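Local coordinates for protein cytosine-specific methyltransferase (Escherichia coli O157:H7 EDL933, PDB 3G7U) that probably methylates cytosine in DNA at carbon 5, using S-adenosyl-L-methionine as the methyl donor, at residues A206-I218 / P331-S343. Numbering follows the deposited sequence.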
loop_
_atom_site.group_PDB
_atom_site.type_symbol
_atom_site.label_atom_id
_atom_site.label_comp_id
_atom_site.label_asym_id
_atom_site.label_seq_id
_atom_site.Cartn_x
_atom_site.Cartn_y
_atom_site.Cartn_z
ATOM N N ALA A 206 1.068 -12.137 -23.608
ATOM C CA ALA A 206 1.330 -10.755 -23.963
ATOM C C ALA A 206 0.224 -10.226 -24.884
ATOM O O ALA A 206 0.067 -10.649 -26.038
ATOM C CB ALA A 206 2.709 -10.637 -24.595
ATOM N N ASN A 207 -0.583 -9.340 -24.347
ATOM C CA ASN A 207 -1.628 -8.704 -25.103
ATOM C C ASN A 207 -1.584 -7.177 -25.008
ATOM O O ASN A 207 -0.631 -6.610 -24.527
ATOM C CB ASN A 207 -2.976 -9.226 -24.669
ATOM C CG ASN A 207 -3.178 -9.117 -23.207
ATOM O OD1 ASN A 207 -3.312 -8.046 -22.680
ATOM N ND2 ASN A 207 -3.164 -10.223 -22.545
ATOM N N TRP A 208 -2.634 -6.523 -25.471
ATOM C CA TRP A 208 -2.735 -5.112 -25.273
ATOM C C TRP A 208 -3.419 -4.720 -23.975
ATOM O O TRP A 208 -2.767 -4.321 -23.065
ATOM C CB TRP A 208 -3.271 -4.360 -26.491
ATOM C CG TRP A 208 -3.352 -2.940 -26.220
ATOM C CD1 TRP A 208 -2.338 -2.132 -25.934
ATOM C CD2 TRP A 208 -4.520 -2.156 -26.149
ATOM N NE1 TRP A 208 -2.772 -0.880 -25.695
ATOM C CE2 TRP A 208 -4.124 -0.863 -25.828
ATOM C CE3 TRP A 208 -5.859 -2.408 -26.364
ATOM C CZ2 TRP A 208 -5.004 0.155 -25.701
ATOM C CZ3 TRP A 208 -6.723 -1.405 -26.229
ATOM C CH2 TRP A 208 -6.303 -0.133 -25.901
ATOM N N GLN A 209 -4.733 -4.835 -23.880
ATOM C CA GLN A 209 -5.401 -4.560 -22.597
ATOM C C GLN A 209 -6.528 -5.508 -22.223
ATOM O O GLN A 209 -7.523 -5.083 -21.707
ATOM C CB GLN A 209 -5.886 -3.117 -22.464
ATOM C CG GLN A 209 -4.828 -2.043 -22.219
ATOM C CD GLN A 209 -4.374 -1.921 -20.776
ATOM O OE1 GLN A 209 -4.951 -2.500 -19.890
ATOM N NE2 GLN A 209 -3.324 -1.163 -20.559
ATOM N N SER A 210 -6.337 -6.795 -22.426
ATOM C CA SER A 210 -7.416 -7.765 -22.350
ATOM C C SER A 210 -8.328 -7.731 -21.128
ATOM O O SER A 210 -7.948 -7.300 -20.075
ATOM C CB SER A 210 -6.901 -9.160 -22.617
ATOM O OG SER A 210 -7.489 -10.130 -21.777
ATOM N N ASP A 211 -9.541 -8.220 -21.318
ATOM C CA ASP A 211 -10.610 -8.022 -20.333
ATOM C C ASP A 211 -10.769 -9.194 -19.347
ATOM O O ASP A 211 -11.607 -9.131 -18.434
ATOM C CB ASP A 211 -11.938 -7.726 -21.053
ATOM C CG ASP A 211 -12.878 -6.848 -20.237
ATOM O OD1 ASP A 211 -14.062 -6.753 -20.626
ATOM O OD2 ASP A 211 -12.448 -6.258 -19.217
ATOM N N SER A 212 -9.944 -10.234 -19.512
ATOM C CA SER A 212 -10.005 -11.455 -18.689
ATOM C C SER A 212 -8.754 -11.645 -17.816
ATOM O O SER A 212 -7.687 -11.112 -18.124
ATOM C CB SER A 212 -10.241 -12.674 -19.585
ATOM O OG SER A 212 -11.354 -12.463 -20.446
ATOM N N GLU A 213 -8.980 -12.319 -16.690
ATOM C CA GLU A 213 -7.961 -12.582 -15.696
ATOM C C GLU A 213 -6.951 -13.522 -16.305
ATOM O O GLU A 213 -7.302 -14.345 -17.152
ATOM C CB GLU A 213 -8.585 -13.234 -14.463
ATOM C CG GLU A 213 -8.226 -12.563 -13.144
ATOM C CD GLU A 213 -9.335 -11.641 -12.609
ATOM O OE1 GLU A 213 -10.450 -11.599 -13.184
ATOM O OE2 GLU A 213 -9.097 -10.973 -11.579
ATOM N N SER A 214 -5.697 -13.362 -15.894
ATOM C CA SER A 214 -4.582 -14.135 -16.410
ATOM C C SER A 214 -4.115 -15.073 -15.312
ATOM O O SER A 214 -3.006 -14.912 -14.767
ATOM C CB SER A 214 -3.439 -13.210 -16.800
ATOM O OG SER A 214 -2.440 -13.936 -17.491
ATOM N N TRP A 215 -4.963 -16.051 -14.984
ATOM C CA TRP A 215 -4.651 -16.993 -13.898
ATOM C C TRP A 215 -3.564 -17.959 -14.396
ATOM O O TRP A 215 -3.709 -18.551 -15.468
ATOM C CB TRP A 215 -5.866 -17.814 -13.505
ATOM C CG TRP A 215 -7.031 -17.092 -12.894
ATOM C CD1 TRP A 215 -8.220 -16.801 -13.500
ATOM C CD2 TRP A 215 -7.134 -16.627 -11.546
ATOM N NE1 TRP A 215 -9.060 -16.154 -12.605
ATOM C CE2 TRP A 215 -8.416 -16.036 -11.402
ATOM C CE3 TRP A 215 -6.263 -16.638 -10.442
ATOM C CZ2 TRP A 215 -8.849 -15.457 -10.201
ATOM C CZ3 TRP A 215 -6.695 -16.068 -9.223
ATOM C CH2 TRP A 215 -7.972 -15.489 -9.117
ATOM N N ARG A 216 -2.504 -18.134 -13.610
ATOM C CA ARG A 216 -1.365 -18.948 -14.021
ATOM C C ARG A 216 -0.794 -19.718 -12.850
ATOM O O ARG A 216 -0.760 -19.213 -11.720
ATOM C CB ARG A 216 -0.267 -18.048 -14.609
ATOM C CG ARG A 216 -0.554 -17.473 -15.995
ATOM C CD ARG A 216 -0.859 -18.565 -17.050
ATOM N NE ARG A 216 0.330 -19.417 -17.251
ATOM C CZ ARG A 216 1.407 -19.074 -17.907
ATOM N NH1 ARG A 216 1.514 -17.866 -18.468
ATOM N NH2 ARG A 216 2.394 -19.950 -18.022
ATOM N N THR A 217 -0.285 -20.925 -13.140
ATOM C CA THR A 217 0.406 -21.742 -12.170
ATOM C C THR A 217 1.794 -21.221 -11.870
ATOM O O THR A 217 2.552 -20.824 -12.792
ATOM C CB THR A 217 0.489 -23.224 -12.689
ATOM O OG1 THR A 217 -0.831 -23.740 -12.783
ATOM C CG2 THR A 217 1.336 -24.107 -11.755
ATOM N N ILE A 218 2.115 -21.160 -10.568
ATOM C CA ILE A 218 3.443 -20.774 -10.119
ATOM C C ILE A 218 4.115 -21.906 -9.327
ATOM O O ILE A 218 3.458 -22.861 -8.893
ATOM C CB ILE A 218 3.386 -19.533 -9.218
ATOM C CG1 ILE A 218 2.461 -19.797 -8.025
ATOM C CG2 ILE A 218 2.879 -18.304 -10.015
ATOM C CD1 ILE A 218 2.716 -18.897 -6.824
ATOM N N PRO A 331 0.777 -9.571 -1.233
ATOM C CA PRO A 331 0.800 -11.024 -1.352
ATOM C C PRO A 331 0.173 -11.509 -2.655
ATOM O O PRO A 331 -0.651 -10.807 -3.258
ATOM C CB PRO A 331 -0.081 -11.480 -0.198
ATOM C CG PRO A 331 -0.961 -10.321 0.136
ATOM C CD PRO A 331 -0.264 -9.088 -0.299
ATOM N N ASP A 332 0.537 -12.710 -3.088
ATOM C CA ASP A 332 -0.032 -13.275 -4.315
ATOM C C ASP A 332 -1.524 -13.479 -4.313
ATOM O O ASP A 332 -2.113 -13.534 -5.384
ATOM C CB ASP A 332 0.616 -14.627 -4.652
ATOM C CG ASP A 332 1.927 -14.483 -5.347
ATOM O OD1 ASP A 332 2.321 -13.356 -5.709
ATOM O OD2 ASP A 332 2.582 -15.532 -5.581
ATOM N N TRP A 333 -2.134 -13.582 -3.127
ATOM C CA TRP A 333 -3.591 -13.767 -3.015
ATOM C C TRP A 333 -4.406 -12.462 -3.091
ATOM O O TRP A 333 -5.621 -12.501 -3.161
ATOM C CB TRP A 333 -3.948 -14.576 -1.739
ATOM C CG TRP A 333 -3.361 -14.044 -0.447
ATOM C CD1 TRP A 333 -2.237 -14.483 0.173
ATOM C CD2 TRP A 333 -3.888 -12.972 0.393
ATOM N NE1 TRP A 333 -2.033 -13.792 1.354
ATOM C CE2 TRP A 333 -3.029 -12.863 1.515
ATOM C CE3 TRP A 333 -5.013 -12.129 0.312
ATOM C CZ2 TRP A 333 -3.228 -11.918 2.537
ATOM C CZ3 TRP A 333 -5.224 -11.194 1.320
ATOM C CH2 TRP A 333 -4.334 -11.089 2.422
ATOM N N PHE A 334 -3.712 -11.322 -3.119
ATOM C CA PHE A 334 -4.376 -10.023 -3.242
ATOM C C PHE A 334 -4.796 -9.860 -4.704
ATOM O O PHE A 334 -4.010 -10.085 -5.618
ATOM C CB PHE A 334 -3.429 -8.907 -2.780
ATOM C CG PHE A 334 -4.131 -7.626 -2.445
ATOM C CD1 PHE A 334 -4.511 -7.360 -1.115
ATOM C CD2 PHE A 334 -4.452 -6.720 -3.442
ATOM C CE1 PHE A 334 -5.203 -6.182 -0.787
ATOM C CE2 PHE A 334 -5.136 -5.512 -3.117
ATOM C CZ PHE A 334 -5.500 -5.273 -1.788
ATOM N N ARG A 335 -6.043 -9.459 -4.935
ATOM C CA ARG A 335 -6.581 -9.437 -6.284
ATOM C C ARG A 335 -6.747 -8.009 -6.755
ATOM O O ARG A 335 -7.354 -7.201 -6.058
ATOM C CB ARG A 335 -7.939 -10.120 -6.298
ATOM C CG ARG A 335 -8.471 -10.374 -7.711
ATOM C CD ARG A 335 -9.760 -11.205 -7.631
ATOM N NE ARG A 335 -10.298 -11.451 -8.964
ATOM C CZ ARG A 335 -11.117 -12.455 -9.273
ATOM N NH1 ARG A 335 -11.464 -13.336 -8.333
ATOM N NH2 ARG A 335 -11.557 -12.605 -10.533
ATOM N N PHE A 336 -6.210 -7.689 -7.927
ATOM C CA PHE A 336 -6.301 -6.306 -8.444
ATOM C C PHE A 336 -7.292 -6.238 -9.584
ATOM O O PHE A 336 -7.812 -7.265 -10.022
ATOM C CB PHE A 336 -4.928 -5.825 -8.944
ATOM C CG PHE A 336 -3.933 -5.711 -7.850
ATOM C CD1 PHE A 336 -3.868 -4.556 -7.095
ATOM C CD2 PHE A 336 -3.125 -6.801 -7.497
ATOM C CE1 PHE A 336 -2.990 -4.463 -6.011
ATOM C CE2 PHE A 336 -2.231 -6.722 -6.406
ATOM C CZ PHE A 336 -2.155 -5.543 -5.677
ATOM N N HIS A 337 -7.564 -5.028 -10.077
ATOM C CA HIS A 337 -8.387 -4.885 -11.271
ATOM C C HIS A 337 -7.808 -5.697 -12.423
ATOM O O HIS A 337 -6.580 -5.834 -12.553
ATOM C CB HIS A 337 -8.468 -3.406 -11.668
ATOM C CG HIS A 337 -9.586 -3.105 -12.625
ATOM N ND1 HIS A 337 -9.434 -3.174 -13.998
ATOM C CD2 HIS A 337 -10.874 -2.738 -12.405
ATOM C CE1 HIS A 337 -10.580 -2.865 -14.582
ATOM N NE2 HIS A 337 -11.474 -2.610 -13.640
ATOM N N VAL A 338 -8.695 -6.181 -13.292
ATOM C CA VAL A 338 -8.294 -7.046 -14.420
ATOM C C VAL A 338 -7.354 -6.394 -15.443
ATOM O O VAL A 338 -6.482 -7.081 -16.018
ATOM C CB VAL A 338 -9.516 -7.689 -15.162
ATOM C CG1 VAL A 338 -10.176 -8.743 -14.300
ATOM C CG2 VAL A 338 -10.546 -6.635 -15.599
ATOM N N THR A 339 -7.488 -5.085 -15.667
ATOM C CA THR A 339 -6.704 -4.439 -16.721
ATOM C C THR A 339 -5.356 -4.038 -16.170
ATOM O O THR A 339 -5.269 -3.708 -14.976
ATOM C CB THR A 339 -7.393 -3.147 -17.221
ATOM O OG1 THR A 339 -7.516 -2.235 -16.127
ATOM C CG2 THR A 339 -8.804 -3.436 -17.792
ATOM N N LYS A 340 -4.331 -4.065 -17.030
ATOM C CA LYS A 340 -2.982 -3.638 -16.674
ATOM C C LYS A 340 -2.957 -2.171 -16.290
ATOM O O LYS A 340 -2.322 -1.792 -15.327
ATOM C CB LYS A 340 -2.020 -3.872 -17.840
ATOM C CG LYS A 340 -1.648 -5.331 -18.036
ATOM C CD LYS A 340 -0.718 -5.501 -19.226
ATOM C CE LYS A 340 -1.494 -5.542 -20.538
ATOM N NZ LYS A 340 -2.413 -6.709 -20.630
ATOM N N TRP A 341 -3.665 -1.363 -17.069
ATOM C CA TRP A 341 -3.758 0.061 -16.851
ATOM C C TRP A 341 -4.163 0.381 -15.399
ATOM O O TRP A 341 -3.495 1.157 -14.707
ATOM C CB TRP A 341 -4.806 0.632 -17.821
ATOM C CG TRP A 341 -5.180 1.996 -17.462
ATOM C CD1 TRP A 341 -6.274 2.392 -16.737
ATOM C CD2 TRP A 341 -4.428 3.168 -17.728
ATOM N NE1 TRP A 341 -6.250 3.750 -16.550
ATOM C CE2 TRP A 341 -5.132 4.254 -17.159
ATOM C CE3 TRP A 341 -3.226 3.416 -18.410
ATOM C CZ2 TRP A 341 -4.677 5.565 -17.245
ATOM C CZ3 TRP A 341 -2.773 4.721 -18.500
ATOM C CH2 TRP A 341 -3.500 5.784 -17.921
ATOM N N HIS A 342 -5.259 -0.222 -14.950
ATOM C CA HIS A 342 -5.776 0.061 -13.606
ATOM C C HIS A 342 -4.945 -0.589 -12.526
ATOM O O HIS A 342 -4.653 0.057 -11.544
ATOM C CB HIS A 342 -7.244 -0.334 -13.467
ATOM C CG HIS A 342 -8.171 0.604 -14.177
ATOM N ND1 HIS A 342 -8.228 1.950 -13.877
ATOM C CD2 HIS A 342 -9.047 0.403 -15.189
ATOM C CE1 HIS A 342 -9.108 2.535 -14.670
ATOM N NE2 HIS A 342 -9.622 1.618 -15.473
ATOM N N SER A 343 -4.545 -1.844 -12.720
ATOM C CA SER A 343 -3.809 -2.547 -11.673
ATOM C C SER A 343 -2.467 -1.858 -11.383
ATOM O O SER A 343 -2.096 -1.714 -10.228
ATOM C CB SER A 343 -3.662 -4.035 -12.019
ATOM O OG SER A 343 -3.006 -4.212 -13.278
HETATM O O HOH W 1 -4.855 -5.386 -19.632
HETATM O O HOH W 2 -5.522 -7.533 -18.624
HETATM O O HOH W 3 -9.960 -8.759 -10.881
#
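The capped N-terminus of helix 340-348, in a fold of the C5-methyltransferase family, illustrates how a first helical turn can receive a loop through side-chain acceptors: Lys340 and Trp341 meet Asn207 and Gln209, just where strand 205-207 runs out. Thr339 is the N-cap, its OG1 accepting from His342 N. Beside it, Gln209 OE1 takes a weak bond from Trp341 N (3.3 Å) and a proton from a water that also accepts from Lys340 N and NZ. A bend at chi2 (-81°) turns the Gln209 amide to the helix, where it lies across Trp341 CB. Lys340, bent at chi3 and chi4, brings its NZ to Asn207 OD1 in a 2.6 Å hydrogen bond. Ser210 N, closing an Asx motif, reaches that same oxygen from the opposite face of the amide; NZ is gripped further by Thr256. A second water ties Ser210 O to Val338 O. Farther along, Glu213 forms a salt bridge with Arg335, whose NH1 also pairs with Asp240 and Glu242. Carboxylate and guanidinium stand nearly perpendicular (88°), and Trp215 CZ2 lies over one guanidinium face, 3.9 Å from Arg335 NH1. Arg335 NE meets Glu213 OE2 at 2.9 Å, from above the carboxylate plane.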